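Local coordinates for GTPase activator-like protein (Chaetomium thermophilum, PDB 5HIU), which is the TSC2 (tuberin) homologue, probably acting as a GTPase activator through a RapGAP domain outside the helical N-terminal fragment described here, at residues Leu289-Leu293 against Ala315-Leu319; Thr356-Arg360 against Val388-Cys392; Ser242-Leu248 against Ile276-His281; Ile252-Ser256 against Thr272-Ile276; Leu214-Cys218 against Cys230-Ile234. All blocks are in the same frame, centred on the assembly; numbering follows the deposited sequence.

Interaction 1: residues Leu289-Leu293 against Ala315-Leu319; sequences LLDFL and ALSVL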
# COMPACT_ATOMS: atom_id res chain seq x y z
N LEU A 289 -11.30 -13.26 -0.64
CA LEU A 289 -12.38 -12.29 -0.81
C LEU A 289 -13.75 -12.88 -0.47
O LEU A 289 -14.64 -12.17 0.03
CB LEU A 289 -12.42 -11.80 -2.26
CG LEU A 289 -11.38 -10.79 -2.72
CD1 LEU A 289 -11.38 -10.72 -4.23
CD2 LEU A 289 -11.65 -9.42 -2.12
N LEU A 290 -13.94 -14.16 -0.79
CA LEU A 290 -15.20 -14.82 -0.50
C LEU A 290 -15.26 -15.12 0.97
O LEU A 290 -16.31 -14.90 1.59
CB LEU A 290 -15.35 -16.12 -1.28
CG LEU A 290 -15.68 -15.93 -2.76
CD1 LEU A 290 -15.41 -17.23 -3.50
CD2 LEU A 290 -17.12 -15.48 -2.95
N ASP A 291 -14.13 -15.59 1.53
CA ASP A 291 -13.99 -15.82 2.97
C ASP A 291 -14.52 -14.64 3.77
O ASP A 291 -15.17 -14.83 4.78
CB ASP A 291 -12.53 -16.07 3.38
CG ASP A 291 -12.06 -17.49 3.13
OD1 ASP A 291 -12.89 -18.40 2.91
OD2 ASP A 291 -10.83 -17.70 3.18
N PHE A 292 -14.27 -13.42 3.32
CA PHE A 292 -14.80 -12.26 4.02
C PHE A 292 -16.31 -12.35 4.09
O PHE A 292 -16.92 -11.92 5.06
CB PHE A 292 -14.35 -10.96 3.38
CG PHE A 292 -12.85 -10.78 3.38
CD1 PHE A 292 -12.10 -11.09 4.51
CD2 PHE A 292 -12.19 -10.29 2.26
CE1 PHE A 292 -10.72 -10.93 4.52
CE2 PHE A 292 -10.81 -10.13 2.26
CZ PHE A 292 -10.07 -10.44 3.39
N LEU A 293 -16.90 -12.94 3.06
CA LEU A 293 -18.33 -13.20 3.03
C LEU A 293 -18.69 -14.51 3.74
O LEU A 293 -19.54 -14.51 4.63
CB LEU A 293 -18.81 -13.23 1.57
CG LEU A 293 -18.36 -12.10 0.63
CD1 LEU A 293 -18.89 -12.31 -0.78
CD2 LEU A 293 -18.78 -10.75 1.18
N ALA A 315 -14.63 -6.43 0.20
CA ALA A 315 -14.79 -7.65 -0.60
C ALA A 315 -15.85 -7.47 -1.67
O ALA A 315 -15.66 -7.89 -2.80
CB ALA A 315 -15.15 -8.83 0.28
N LEU A 316 -16.95 -6.85 -1.30
CA LEU A 316 -18.00 -6.54 -2.26
C LEU A 316 -17.47 -5.62 -3.34
O LEU A 316 -17.69 -5.84 -4.53
CB LEU A 316 -19.19 -5.86 -1.55
CG LEU A 316 -20.38 -6.72 -1.10
CD1 LEU A 316 -20.00 -8.08 -0.53
CD2 LEU A 316 -21.22 -5.94 -0.10
N SER A 317 -16.80 -4.57 -2.91
CA SER A 317 -16.29 -3.55 -3.82
C SER A 317 -15.35 -4.20 -4.83
O SER A 317 -15.45 -3.97 -6.04
CB SER A 317 -15.54 -2.49 -3.01
OG SER A 317 -15.35 -1.30 -3.75
N VAL A 318 -14.44 -5.01 -4.31
CA VAL A 318 -13.39 -5.60 -5.12
C VAL A 318 -13.98 -6.69 -5.98
O VAL A 318 -13.58 -6.87 -7.13
CB VAL A 318 -12.22 -6.12 -4.24
CG1 VAL A 318 -11.29 -7.01 -5.04
CG2 VAL A 318 -11.43 -4.97 -3.65
N LEU A 319 -14.96 -7.41 -5.43
CA LEU A 319 -15.64 -8.48 -6.16
C LEU A 319 -16.44 -7.92 -7.32
O LEU A 319 -16.42 -8.46 -8.41
CB LEU A 319 -16.54 -9.32 -5.24
CG LEU A 319 -15.79 -10.38 -4.43
CD1 LEU A 319 -16.63 -10.99 -3.30
CD2 LEU A 319 -15.27 -11.46 -5.36
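The smallest side chain of the pair sits where the two backbones come closest. A315 is 5.2 Å from L289, CA to CA, and its CB is the bump that fills a shallow hollow on helix 281-294: it lies 3.4 Å from L289 O, 3.8 Å from F292 CB and 4.2 Å from L293 CD2. Beyond this knob the larger side chains interleave. L289 reaches between V318 and L319, its CD1 being 3.8 Å from V318 CG1 and 4.1 Å from L319 CD2. L293 spans L316 and L319, with CD2 3.4 Å from L316 CD1 and CD1 3.6 Å from L319 CD1. The segment axes approach to 9.5 Å and cross at -139°, so the helices run roughly antiparallel, and 333 Å² is buried. Other helices border this contact: V318 also packs on S256 of helix 245-261, L290 on L338 and L339 of helix 336-348, and L316 on helix 352-366.

Interaction 2: residues Thr356-Arg360 against Val388-Cys392; sequences TEILR and VAAQC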
# COMPACT_ATOMS: atom_id res chain seq x y z
N THR A 356 -27.51 -1.79 -0.29
CA THR A 356 -27.30 -1.12 -1.58
C THR A 356 -26.13 -1.74 -2.37
O THR A 356 -26.22 -1.87 -3.60
CB THR A 356 -27.07 0.40 -1.42
OG1 THR A 356 -28.13 0.97 -0.64
CG2 THR A 356 -27.04 1.12 -2.78
N GLU A 357 -25.04 -2.13 -1.68
CA GLU A 357 -23.86 -2.73 -2.33
C GLU A 357 -24.13 -4.16 -2.80
O GLU A 357 -23.94 -4.46 -3.99
CB GLU A 357 -22.62 -2.70 -1.42
CG GLU A 357 -22.06 -1.30 -1.21
CD GLU A 357 -21.77 -0.59 -2.53
OE1 GLU A 357 -20.71 -0.87 -3.18
OE2 GLU A 357 -22.60 0.27 -2.92
N ILE A 358 -24.58 -5.02 -1.89
CA ILE A 358 -25.05 -6.36 -2.27
C ILE A 358 -25.79 -6.29 -3.60
O ILE A 358 -25.49 -7.03 -4.53
CB ILE A 358 -26.03 -6.97 -1.24
CG1 ILE A 358 -25.35 -7.19 0.12
CG2 ILE A 358 -26.57 -8.29 -1.77
CD1 ILE A 358 -24.44 -8.40 0.20
N LEU A 359 -26.76 -5.38 -3.68
CA LEU A 359 -27.53 -5.16 -4.88
C LEU A 359 -26.65 -4.68 -6.02
O LEU A 359 -26.75 -5.18 -7.14
CB LEU A 359 -28.64 -4.12 -4.66
CG LEU A 359 -29.90 -4.51 -3.85
CD1 LEU A 359 -30.96 -3.41 -3.93
CD2 LEU A 359 -30.48 -5.83 -4.33
N ARG A 360 -25.79 -3.70 -5.77
CA ARG A 360 -25.00 -3.09 -6.85
C ARG A 360 -24.14 -4.15 -7.53
O ARG A 360 -23.98 -4.14 -8.75
CB ARG A 360 -24.17 -1.88 -6.36
CG ARG A 360 -23.04 -1.46 -7.30
CD ARG A 360 -22.82 0.04 -7.48
NE ARG A 360 -22.67 0.74 -6.20
CZ ARG A 360 -23.37 1.81 -5.83
NH1 ARG A 360 -24.26 2.38 -6.65
NH2 ARG A 360 -23.16 2.35 -4.63
N VAL A 388 -31.48 -13.66 -2.47
CA VAL A 388 -30.62 -12.63 -1.86
C VAL A 388 -31.11 -11.25 -2.26
O VAL A 388 -31.33 -10.38 -1.41
CB VAL A 388 -29.14 -12.74 -2.27
CG1 VAL A 388 -28.35 -11.59 -1.66
CG2 VAL A 388 -28.53 -14.07 -1.83
N ALA A 389 -31.29 -11.05 -3.56
CA ALA A 389 -31.69 -9.75 -4.06
C ALA A 389 -32.88 -9.23 -3.30
O ALA A 389 -32.91 -8.05 -2.96
CB ALA A 389 -32.02 -9.83 -5.54
N ALA A 390 -33.84 -10.11 -3.03
CA ALA A 390 -35.10 -9.74 -2.37
C ALA A 390 -34.86 -9.35 -0.93
O ALA A 390 -35.40 -8.35 -0.45
CB ALA A 390 -36.10 -10.88 -2.45
N GLN A 391 -34.03 -10.12 -0.24
CA GLN A 391 -33.62 -9.79 1.12
C GLN A 391 -33.09 -8.35 1.22
O GLN A 391 -33.33 -7.69 2.23
CB GLN A 391 -32.58 -10.78 1.61
CG GLN A 391 -32.38 -10.75 3.12
CD GLN A 391 -32.17 -12.13 3.71
OE1 GLN A 391 -32.21 -13.13 3.01
NE2 GLN A 391 -31.96 -12.18 5.02
N CYS A 392 -32.39 -7.86 0.20
CA CYS A 392 -31.95 -6.46 0.15
C CYS A 392 -33.10 -5.48 -0.05
O CYS A 392 -32.93 -4.27 0.16
CB CYS A 392 -30.92 -6.22 -0.96
SG CYS A 392 -29.62 -7.46 -1.05
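Segment 356-360 is helical throughout, within helix 352-366, whereas 388-392 lies on helix 383-391. The backbones come nearest at L359 and A389, whose CA atoms are 6.2 Å apart. Within the segments, R360 N bonds to T356 O at 2.9 Å and C392 N to V388 O at 3.2 Å, the ordinary helical spacing of four residues. Two neighbouring residues of the first helix make the contact. I358 points its CB toward the partner and brings CG2 to 3.8 Å from V388 CG1 and to 3.2 Å from C392 SG, a very tight approach. L359 leaves its helix sideways, but its end turns in: CD2 lies 3.4 Å from C392 CB and 3.6 Å from A389 O. C392 therefore touches both I358 and L359, and it has the largest share of surface covered here, 62 Å² of the 194 Å² total. The charged residues of the first segment lie on another face, where R360 NH2 forms a salt bridge with E357 OE2 at 2.8 Å. Outside the pair, I358 also meets L316 and V346, and L359 meets Q426 of helix 423-441. Between the segments the chemistry is aliphatic and sulfur packing without a directional bond, so the fit of these buried side chains holds the two helices together, while the ion pair stays within its own helix.

Interaction 3: residues Ser242-Leu248 against Ile276-His281; sequences SIPTNKL and ICRSHH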
# COMPACT_ATOMS: atom_id res chain seq x y z
N SER A 242 7.72 -10.59 -4.67
CA SER A 242 6.55 -11.38 -4.28
C SER A 242 6.11 -11.20 -2.85
O SER A 242 6.91 -11.04 -1.95
CB SER A 242 6.80 -12.86 -4.50
OG SER A 242 5.74 -13.62 -3.93
N ILE A 243 4.80 -11.22 -2.67
CA ILE A 243 4.13 -11.31 -1.39
C ILE A 243 4.04 -12.80 -0.98
O ILE A 243 3.51 -13.63 -1.72
CB ILE A 243 2.71 -10.73 -1.50
CG1 ILE A 243 2.77 -9.25 -1.83
CG2 ILE A 243 1.93 -10.90 -0.20
CD1 ILE A 243 1.41 -8.67 -2.16
N PRO A 244 4.54 -13.14 0.21
CA PRO A 244 4.42 -14.52 0.64
C PRO A 244 2.97 -14.88 0.88
O PRO A 244 2.19 -13.99 1.22
CB PRO A 244 5.19 -14.55 1.96
CG PRO A 244 6.05 -13.32 1.97
CD PRO A 244 5.27 -12.31 1.19
N THR A 245 2.62 -16.15 0.74
CA THR A 245 1.23 -16.60 0.82
C THR A 245 0.53 -16.16 2.12
O THR A 245 -0.59 -15.66 2.08
CB THR A 245 1.09 -18.14 0.63
OG1 THR A 245 1.77 -18.83 1.68
CG2 THR A 245 1.66 -18.59 -0.73
N ASN A 246 1.20 -16.33 3.25
CA ASN A 246 0.60 -15.98 4.55
C ASN A 246 0.33 -14.48 4.81
O ASN A 246 -0.29 -14.12 5.82
CB ASN A 246 1.47 -16.54 5.67
CG ASN A 246 2.88 -16.00 5.64
OD1 ASN A 246 3.39 -15.63 4.57
ND2 ASN A 246 3.53 -15.94 6.79
N LYS A 247 0.81 -13.61 3.93
CA LYS A 247 0.54 -12.16 4.01
C LYS A 247 -0.63 -11.69 3.14
O LYS A 247 -1.13 -10.55 3.30
CB LYS A 247 1.79 -11.38 3.59
CG LYS A 247 3.00 -11.66 4.46
CD LYS A 247 2.77 -11.09 5.85
CE LYS A 247 3.65 -11.75 6.88
NZ LYS A 247 3.01 -11.58 8.21
N LEU A 248 -1.06 -12.56 2.24
CA LEU A 248 -2.02 -12.22 1.20
C LEU A 248 -3.32 -11.73 1.80
O LEU A 248 -3.78 -10.65 1.47
CB LEU A 248 -2.27 -13.42 0.28
CG LEU A 248 -2.96 -13.14 -1.07
CD1 LEU A 248 -2.09 -12.28 -1.97
CD2 LEU A 248 -3.31 -14.45 -1.75
N ILE A 276 -2.26 -8.27 -8.34
CA ILE A 276 -2.31 -9.45 -7.48
C ILE A 276 -3.28 -10.52 -8.02
O ILE A 276 -3.01 -11.73 -7.97
CB ILE A 276 -2.73 -9.08 -6.04
CG1 ILE A 276 -1.71 -8.13 -5.42
CG2 ILE A 276 -2.86 -10.33 -5.18
CD1 ILE A 276 -2.18 -7.45 -4.16
N CYS A 277 -4.42 -10.05 -8.54
CA CYS A 277 -5.46 -10.95 -9.04
C CYS A 277 -5.01 -11.74 -10.26
O CYS A 277 -5.32 -12.93 -10.39
CB CYS A 277 -6.72 -10.17 -9.36
SG CYS A 277 -7.73 -9.93 -7.88
N ARG A 278 -4.26 -11.08 -11.14
CA ARG A 278 -3.75 -11.71 -12.34
C ARG A 278 -2.48 -12.53 -12.10
O ARG A 278 -1.78 -12.88 -13.05
CB ARG A 278 -3.50 -10.64 -13.40
CG ARG A 278 -4.77 -10.01 -13.94
CD ARG A 278 -4.44 -8.86 -14.87
NE ARG A 278 -3.97 -7.72 -14.09
CZ ARG A 278 -3.13 -6.78 -14.53
NH1 ARG A 278 -2.64 -6.83 -15.76
NH2 ARG A 278 -2.77 -5.80 -13.71
N SER A 279 -2.19 -12.86 -10.85
CA SER A 279 -0.93 -13.50 -10.47
C SER A 279 -1.28 -14.84 -9.84
O SER A 279 -2.46 -15.14 -9.67
CB SER A 279 -0.19 -12.64 -9.45
OG SER A 279 -0.52 -13.04 -8.12
N HIS A 280 -0.27 -15.62 -9.49
CA HIS A 280 -0.47 -16.89 -8.79
C HIS A 280 -1.38 -16.78 -7.57
O HIS A 280 -2.01 -17.75 -7.16
CB HIS A 280 0.87 -17.51 -8.37
CG HIS A 280 1.68 -16.67 -7.44
ND1 HIS A 280 2.44 -15.59 -7.87
CD2 HIS A 280 1.89 -16.77 -6.11
CE1 HIS A 280 3.05 -15.05 -6.83
NE2 HIS A 280 2.74 -15.75 -5.75
N HIS A 281 -1.46 -15.58 -7.01
CA HIS A 281 -2.34 -15.33 -5.88
C HIS A 281 -3.82 -15.25 -6.29
O HIS A 281 -4.71 -15.38 -5.45
CB HIS A 281 -1.91 -14.04 -5.18
CG HIS A 281 -0.58 -14.14 -4.49
ND1 HIS A 281 -0.32 -15.08 -3.52
CD2 HIS A 281 0.54 -13.39 -4.61
CE1 HIS A 281 0.92 -14.92 -3.08
NE2 HIS A 281 1.46 -13.90 -3.72
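S242 opens the segment at the partly exposed margin, its OG 4.1 Å from H280 NE2 and lying near the plane of that ring. I243 follows with two roles. Its carbonyl O accepts a weak hydrogen bond from H281 NE2 at 2.9 Å, with an N-H...O angle of 125°, while its CD1 faces I276 CD1 at 4.3 Å. P244 turns its CB away from segment 276-281, and its side chain packs on I207 and I211 of helix 204-219. T245 brings CG2 to 4.4 Å from H281 CE1. After N246 and K247, whose amine forms a salt bridge with D212, the chain returns to the interface at L248. Its CD1 sits over the face of the H281 ring, 3.7 Å from the centroid in a CH-pi contact, and also 3.8 Å from I276 CG2. On the other side, S279 OG accepts a capping bond from H281 N at 2.9 Å, fixing the turn between helices 266-277 and 281-294. The H281 imidazole thus combines a polar edge with an apolar face: it bonds, weakly, to the carbonyl of I243 and packs against the aliphatic L248, so polar and apolar contacts meet on one ring.

Interaction 4: residues Ile252-Ser256 against Thr272-Ile276; sequences IQVLS and TISII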
# COMPACT_ATOMS: atom_id res chain seq x y z
N ILE A 252 -4.84 -8.03 0.99
CA ILE A 252 -6.18 -7.94 0.44
C ILE A 252 -7.12 -7.23 1.41
O ILE A 252 -7.85 -6.30 0.99
CB ILE A 252 -6.75 -9.32 0.02
CG1 ILE A 252 -5.89 -9.97 -1.07
CG2 ILE A 252 -8.16 -9.17 -0.51
CD1 ILE A 252 -5.65 -9.12 -2.30
N GLN A 253 -7.13 -7.64 2.68
CA GLN A 253 -7.88 -6.88 3.69
C GLN A 253 -7.58 -5.39 3.52
O GLN A 253 -8.49 -4.58 3.32
CB GLN A 253 -7.51 -7.27 5.12
CG GLN A 253 -8.28 -8.44 5.67
CD GLN A 253 -8.26 -8.49 7.19
OE1 GLN A 253 -7.27 -8.10 7.81
NE2 GLN A 253 -9.35 -8.96 7.79
N VAL A 254 -6.31 -5.03 3.58
CA VAL A 254 -5.99 -3.62 3.71
C VAL A 254 -6.35 -2.90 2.44
O VAL A 254 -7.03 -1.87 2.47
CB VAL A 254 -4.53 -3.38 4.11
CG1 VAL A 254 -4.15 -1.93 3.91
CG2 VAL A 254 -4.34 -3.78 5.56
N LEU A 255 -5.89 -3.44 1.31
CA LEU A 255 -6.20 -2.87 -0.02
C LEU A 255 -7.69 -2.83 -0.37
O LEU A 255 -8.15 -1.84 -0.94
CB LEU A 255 -5.53 -3.68 -1.10
CG LEU A 255 -4.03 -3.64 -1.07
CD1 LEU A 255 -3.49 -4.90 -1.73
CD2 LEU A 255 -3.56 -2.39 -1.77
N SER A 256 -8.42 -3.89 -0.03
CA SER A 256 -9.87 -3.93 -0.26
C SER A 256 -10.57 -2.87 0.55
O SER A 256 -11.56 -2.31 0.12
CB SER A 256 -10.46 -5.29 0.09
OG SER A 256 -10.22 -6.20 -0.97
N THR A 272 -3.31 -2.01 -7.97
CA THR A 272 -2.51 -2.95 -7.21
C THR A 272 -3.25 -4.26 -7.00
O THR A 272 -2.64 -5.33 -7.11
CB THR A 272 -2.04 -2.31 -5.89
OG1 THR A 272 -1.36 -1.08 -6.19
CG2 THR A 272 -1.09 -3.21 -5.17
N ILE A 273 -4.55 -4.20 -6.73
CA ILE A 273 -5.30 -5.43 -6.53
C ILE A 273 -5.35 -6.19 -7.85
O ILE A 273 -5.37 -7.43 -7.83
CB ILE A 273 -6.71 -5.17 -5.96
CG1 ILE A 273 -6.62 -4.73 -4.50
CG2 ILE A 273 -7.59 -6.42 -6.00
CD1 ILE A 273 -7.89 -4.05 -4.02
N SER A 274 -5.39 -5.48 -8.99
CA SER A 274 -5.52 -6.17 -10.26
C SER A 274 -4.29 -7.01 -10.50
O SER A 274 -4.38 -8.20 -10.84
CB SER A 274 -5.78 -5.23 -11.44
OG SER A 274 -4.90 -4.12 -11.40
N ILE A 275 -3.13 -6.40 -10.27
CA ILE A 275 -1.87 -7.10 -10.43
C ILE A 275 -1.94 -8.39 -9.62
O ILE A 275 -1.74 -9.48 -10.16
CB ILE A 275 -0.68 -6.24 -9.99
CG1 ILE A 275 -0.45 -5.12 -11.02
CG2 ILE A 275 0.57 -7.09 -9.85
CD1 ILE A 275 0.24 -3.89 -10.48
N ILE A 276 -2.26 -8.27 -8.34
CA ILE A 276 -2.31 -9.45 -7.48
C ILE A 276 -3.28 -10.52 -8.02
O ILE A 276 -3.01 -11.73 -7.97
CB ILE A 276 -2.73 -9.08 -6.04
CG1 ILE A 276 -1.71 -8.13 -5.42
CG2 ILE A 276 -2.86 -10.33 -5.18
CD1 ILE A 276 -2.18 -7.45 -4.16
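L255 and I273 carry the most buried surface, 69 and 68 Å², and are also the pair whose CA atoms come nearest, at 7.1 Å. L255 points toward the other helix: its CB is 3.7 Å from I273 CG1, its CD1 3.8 Å from I276 CD1 and its CD2 4.3 Å from T272 CG2, so one leucine meets three residues of the facing turn. I273 reaches back past it, placing CD1 4.0 Å from S256 N. I252, with 41 Å² covered, extends the seam by one turn through CD1, 4.2 Å from I276 CG2. The segment axes stay 10.9 Å apart at their closest and cross at -144°, and the two segments together bury 249 Å². Helices 245-261 and 266-277 follow one another through a short connection and run roughly antiparallel. This is the helical-hairpin arrangement from which alpha-solenoids of the HEAT-repeat type are built, consistent with the stacked, all-helical architecture of this TSC2 N-terminal fragment.

Interaction 5: residues Leu214-Cys218 against Cys230-Ile234; sequences LLKIC and CIHVI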
# COMPACT_ATOMS: atom_id res chain seq x y z
N LEU A 214 4.02 -1.81 6.52
CA LEU A 214 3.23 -0.98 5.61
C LEU A 214 1.74 -1.05 5.91
O LEU A 214 1.02 -0.06 5.73
CB LEU A 214 3.39 -1.44 4.19
CG LEU A 214 4.80 -1.45 3.67
CD1 LEU A 214 4.83 -2.47 2.56
CD2 LEU A 214 5.23 -0.07 3.21
N LEU A 215 1.28 -2.21 6.34
CA LEU A 215 -0.13 -2.38 6.57
C LEU A 215 -0.53 -1.67 7.85
O LEU A 215 -1.60 -1.07 7.90
CB LEU A 215 -0.49 -3.85 6.63
CG LEU A 215 -0.21 -4.59 5.33
CD1 LEU A 215 -0.70 -6.02 5.49
CD2 LEU A 215 -0.82 -3.94 4.10
N LYS A 216 0.33 -1.74 8.86
CA LYS A 216 0.14 -0.96 10.09
C LYS A 216 -0.14 0.49 9.67
O LYS A 216 -1.21 1.05 9.92
CB LYS A 216 1.41 -1.04 10.94
CG LYS A 216 1.25 -0.84 12.44
CD LYS A 216 2.55 -1.16 13.17
CE LYS A 216 2.29 -2.03 14.39
NZ LYS A 216 3.49 -2.19 15.27
N ILE A 217 0.82 1.07 8.98
CA ILE A 217 0.71 2.44 8.54
C ILE A 217 -0.56 2.67 7.73
O ILE A 217 -1.22 3.69 7.88
CB ILE A 217 1.96 2.84 7.74
CG1 ILE A 217 3.16 2.85 8.69
CG2 ILE A 217 1.78 4.20 7.10
CD1 ILE A 217 4.49 2.80 7.97
N CYS A 218 -0.93 1.71 6.90
CA CYS A 218 -2.17 1.79 6.15
C CYS A 218 -3.38 1.95 7.05
O CYS A 218 -4.23 2.81 6.82
CB CYS A 218 -2.34 0.55 5.28
SG CYS A 218 -1.42 0.62 3.73
N CYS A 230 2.15 3.70 0.54
CA CYS A 230 2.14 2.29 0.90
C CYS A 230 1.57 1.40 -0.18
O CYS A 230 2.00 0.27 -0.34
CB CYS A 230 1.34 2.07 2.17
SG CYS A 230 2.11 2.84 3.57
N ILE A 231 0.59 1.90 -0.93
CA ILE A 231 0.05 1.14 -2.04
C ILE A 231 1.12 0.95 -3.09
O ILE A 231 1.27 -0.13 -3.66
CB ILE A 231 -1.17 1.83 -2.66
CG1 ILE A 231 -2.36 1.71 -1.73
CG2 ILE A 231 -1.54 1.21 -4.01
CD1 ILE A 231 -3.43 2.75 -2.02
N HIS A 232 1.84 2.02 -3.37
CA HIS A 232 2.91 1.95 -4.36
C HIS A 232 4.01 1.02 -3.90
O HIS A 232 4.56 0.29 -4.71
CB HIS A 232 3.39 3.35 -4.76
CG HIS A 232 2.29 4.16 -5.39
ND1 HIS A 232 1.45 3.64 -6.35
CD2 HIS A 232 1.85 5.41 -5.14
CE1 HIS A 232 0.56 4.55 -6.69
NE2 HIS A 232 0.78 5.64 -5.97
N VAL A 233 4.27 0.96 -2.59
CA VAL A 233 5.26 0.02 -2.10
C VAL A 233 4.81 -1.40 -2.39
O VAL A 233 5.58 -2.22 -2.84
CB VAL A 233 5.60 0.24 -0.62
CG1 VAL A 233 6.25 -1.00 -0.02
CG2 VAL A 233 6.52 1.43 -0.48
N ILE A 234 3.54 -1.66 -2.16
CA ILE A 234 2.98 -2.98 -2.37
C ILE A 234 2.91 -3.30 -3.84
O ILE A 234 3.23 -4.41 -4.23
CB ILE A 234 1.61 -3.12 -1.69
CG1 ILE A 234 1.81 -3.20 -0.18
CG2 ILE A 234 0.87 -4.37 -2.16
CD1 ILE A 234 0.57 -2.84 0.59
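Aliphatic packing is one component of this contact. L214, with 78 Å² covered, directs CD1 to 3.3 Å from V233 CG1, a very tight approach, and to 4.1 Å from I234 CG1. L215 starts out pointing away from the other helix, yet its CD2 ends 3.9 Å from I234 CD1. Sulfur contacts are the second and centre on C230, whose CA is 5.8 Å from that of L214. C230 SG lies 3.8 Å from both I217 CG2 and L214 O, while C218 SG approaches C230 CB at 3.5 Å. The two cysteines meet only by packing, since their sulfurs are too far apart for a disulfide. The segment axes approach to 10.2 Å and cross at -152°, and 309 Å² is buried. Consecutive helices 204-219 and 224-240 are thereby paired nearly antiparallel close to the centre of the chain. Helix 245-261 packs against the pair through V254 on L215 and C218, and helix 266-277 through T272 on I231 and I234.

In the fold
The five contacts are spread along an elongated helical array, in series except for interactions 3 and 4, which overlap. Interaction 5 lies about 3 Å from the chain centre and interaction 2 about 30 Å from it, their own centres being about 32 Å apart. Between them the packing is passed on by direct touches: T272 OG1 of interaction 4 is 3.2 Å from I231 CG2 of interaction 5, V318 CG2 of interaction 1 is 3.2 Å from S256 OG of interaction 4, and L316 CD2 of interaction 1 is 3.8 Å from E357 CB of interaction 2. Interactions 3 and 4 join the same two helices and share I276, with centres about 9 Å apart.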